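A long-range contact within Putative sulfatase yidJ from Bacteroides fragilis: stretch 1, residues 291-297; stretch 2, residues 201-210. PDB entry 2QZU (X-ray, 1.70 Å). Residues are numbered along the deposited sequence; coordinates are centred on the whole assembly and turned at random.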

# COMPACT_ATOMS: atom_id res chain seq x y z
N GLY A 291 17.50 20.45 7.24
CA GLY A 291 18.57 21.36 6.84
C GLY A 291 18.02 22.69 6.35
O GLY A 291 18.60 23.75 6.61
N ARG A 292 16.89 22.64 5.65
CA ARG A 292 16.26 23.85 5.13
C ARG A 292 15.80 24.74 6.29
O ARG A 292 15.94 25.97 6.25
CB ARG A 292 15.07 23.49 4.26
CG ARG A 292 15.41 22.74 2.98
CD ARG A 292 14.13 22.36 2.25
NE ARG A 292 13.34 23.54 1.92
CZ ARG A 292 12.03 23.52 1.66
NH1 ARG A 292 11.36 22.37 1.70
NH2 ARG A 292 11.39 24.63 1.35
N ILE A 293 15.23 24.12 7.32
CA ILE A 293 14.75 24.87 8.48
C ILE A 293 15.91 25.52 9.23
O ILE A 293 15.84 26.69 9.62
CB ILE A 293 13.96 23.95 9.44
CG1 ILE A 293 12.73 23.40 8.72
CG2 ILE A 293 13.54 24.73 10.70
CD1 ILE A 293 11.98 22.32 9.51
N ILE A 294 16.99 24.76 9.44
CA ILE A 294 18.15 25.29 10.13
C ILE A 294 18.72 26.47 9.36
O ILE A 294 19.08 27.49 9.95
CB ILE A 294 19.25 24.21 10.27
CG1 ILE A 294 18.74 23.04 11.10
CG2 ILE A 294 20.50 24.81 10.91
CD1 ILE A 294 18.19 23.43 12.46
N GLU A 295 18.78 26.34 8.04
CA GLU A 295 19.30 27.42 7.20
C GLU A 295 18.47 28.69 7.34
O GLU A 295 19.01 29.79 7.34
CB GLU A 295 19.33 26.98 5.73
CG GLU A 295 19.97 28.00 4.80
CD GLU A 295 20.03 27.53 3.36
OE1 GLU A 295 20.62 26.46 3.11
OE2 GLU A 295 19.48 28.23 2.48
N ALA A 296 17.16 28.53 7.47
CA ALA A 296 16.27 29.67 7.63
C ALA A 296 16.57 30.36 8.96
O ALA A 296 16.59 31.59 9.05
CB ALA A 296 14.81 29.23 7.59
N LEU A 297 16.81 29.56 10.00
CA LEU A 297 17.13 30.11 11.31
C LEU A 297 18.43 30.91 11.23
O LEU A 297 18.50 32.03 11.74
CB LEU A 297 17.28 28.98 12.34
CG LEU A 297 15.99 28.29 12.77
CD1 LEU A 297 16.33 27.12 13.69
CD2 LEU A 297 15.08 29.29 13.49
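Stretch 2 (201-210) PEYEASKAIE

Stretch 2 packs against stretch 1 as one helix alongside another, nearly parallel, in a contact that joins a small apolar seam to an arginine hydrogen-bonded to the neighbouring helix. Residues 201-210 are helical throughout, with phi and psi near -65° and -40° and backbone hydrogen bonds running from each residue to the fourth one on, as from Ala 205 O to Ile 209 N. The helix runs in the same N-to-C direction as 291-297, at an angle of 9° between the axes and a closest approach of 9.1 Å, so successive turns can meet along its length. In register, the CA atoms of Ile 209 and Ala 296 lie 5.9 Å apart.

Alanines help make this spacing possible. Ala 205 and Ala 208 direct their CB atoms toward stretch 1, and their short side chains leave room for Ile 293: its CG1 lies 4.1 Å from Ala 205 CB and its CD1 4.1 Å from Ala 208 CB. One turn further along, the relation is reversed. Ala 296 is now the small partner, its CB 3.9 Å from CG1 of Ile 209, whose side chain leaves its backbone sideways but ends nearer to stretch 1.

Arg 292 reaches across as a knob among Glu 202, Ala 205, Ser 206 and Ile 209. Its NH1 donates to the backbone O of Glu 202 at 3.0 Å, and its NH2 to Ser 206 OG at 2.7 Å, the latter bond the straighter at 165°. Both acceptors lie near the guanidinium plane, where the N-H groups point, while Ala 205 CB covers one face, 3.7 Å from NH1. Glu 202 thus contributes its main chain to the bond; its carboxylate is hydrogen-bonded elsewhere in the structure.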

# COMPACT_ATOMS: atom_id res chain seq x y z
N PRO A 201 7.27 16.38 4.35
CA PRO A 201 8.41 17.09 4.93
C PRO A 201 8.82 18.33 4.15
O PRO A 201 9.29 19.30 4.73
CB PRO A 201 9.51 16.03 4.94
CG PRO A 201 8.73 14.77 5.16
CD PRO A 201 7.58 14.95 4.20
N GLU A 202 8.64 18.28 2.83
CA GLU A 202 8.97 19.40 1.95
C GLU A 202 8.05 20.57 2.20
O GLU A 202 8.50 21.71 2.36
CB GLU A 202 8.85 18.98 0.49
CG GLU A 202 10.13 18.48 -0.14
CD GLU A 202 9.96 18.19 -1.62
OE1 GLU A 202 9.43 19.07 -2.34
OE2 GLU A 202 10.36 17.10 -2.07
N TYR A 203 6.75 20.29 2.23
CA TYR A 203 5.74 21.32 2.46
C TYR A 203 5.88 21.88 3.87
O TYR A 203 5.88 23.10 4.08
CB TYR A 203 4.34 20.73 2.28
CG TYR A 203 3.22 21.72 2.58
CD1 TYR A 203 2.96 22.79 1.73
CD2 TYR A 203 2.43 21.57 3.72
CE1 TYR A 203 1.93 23.69 2.01
CE2 TYR A 203 1.41 22.45 4.01
CZ TYR A 203 1.16 23.51 3.16
OH TYR A 203 0.15 24.39 3.47
N GLU A 204 6.00 20.98 4.84
CA GLU A 204 6.14 21.39 6.22
C GLU A 204 7.36 22.28 6.44
O GLU A 204 7.27 23.29 7.14
CB GLU A 204 6.19 20.15 7.11
CG GLU A 204 4.82 19.49 7.23
CD GLU A 204 4.88 18.00 7.48
OE1 GLU A 204 5.98 17.48 7.75
OE2 GLU A 204 3.81 17.35 7.42
N ALA A 205 8.48 21.92 5.83
CA ALA A 205 9.69 22.73 5.97
C ALA A 205 9.47 24.10 5.32
O ALA A 205 9.95 25.11 5.81
CB ALA A 205 10.88 22.02 5.33
N SER A 206 8.73 24.13 4.20
CA SER A 206 8.46 25.40 3.54
C SER A 206 7.60 26.31 4.41
O SER A 206 7.84 27.51 4.48
CB SER A 206 7.77 25.18 2.20
OG SER A 206 8.67 24.60 1.27
N LYS A 207 6.61 25.73 5.09
CA LYS A 207 5.74 26.52 5.95
C LYS A 207 6.50 26.95 7.21
O LYS A 207 6.25 28.02 7.76
CB LYS A 207 4.49 25.74 6.34
CG LYS A 207 3.62 25.30 5.16
CD LYS A 207 3.20 26.47 4.27
CE LYS A 207 2.25 27.43 4.99
NZ LYS A 207 1.78 28.52 4.09
N ALA A 208 7.42 26.11 7.67
CA ALA A 208 8.22 26.44 8.86
C ALA A 208 9.14 27.61 8.53
O ALA A 208 9.37 28.48 9.37
CB ALA A 208 9.04 25.23 9.29
N ILE A 209 9.65 27.63 7.30
CA ILE A 209 10.53 28.70 6.85
C ILE A 209 9.76 30.02 6.81
O ILE A 209 10.26 31.06 7.26
CB ILE A 209 11.14 28.37 5.47
CG1 ILE A 209 12.14 27.22 5.63
CG2 ILE A 209 11.81 29.59 4.86
CD1 ILE A 209 12.72 26.70 4.33
N GLU A 210 8.54 29.99 6.29
CA GLU A 210 7.74 31.21 6.25
C GLU A 210 7.50 31.71 7.67
O GLU A 210 7.60 32.92 7.94
CB GLU A 210 6.41 30.96 5.55
CG GLU A 210 6.58 30.47 4.12
CD GLU A 210 5.27 30.36 3.38
OE1 GLU A 210 4.27 29.94 3.99
OE2 GLU A 210 5.24 30.69 2.17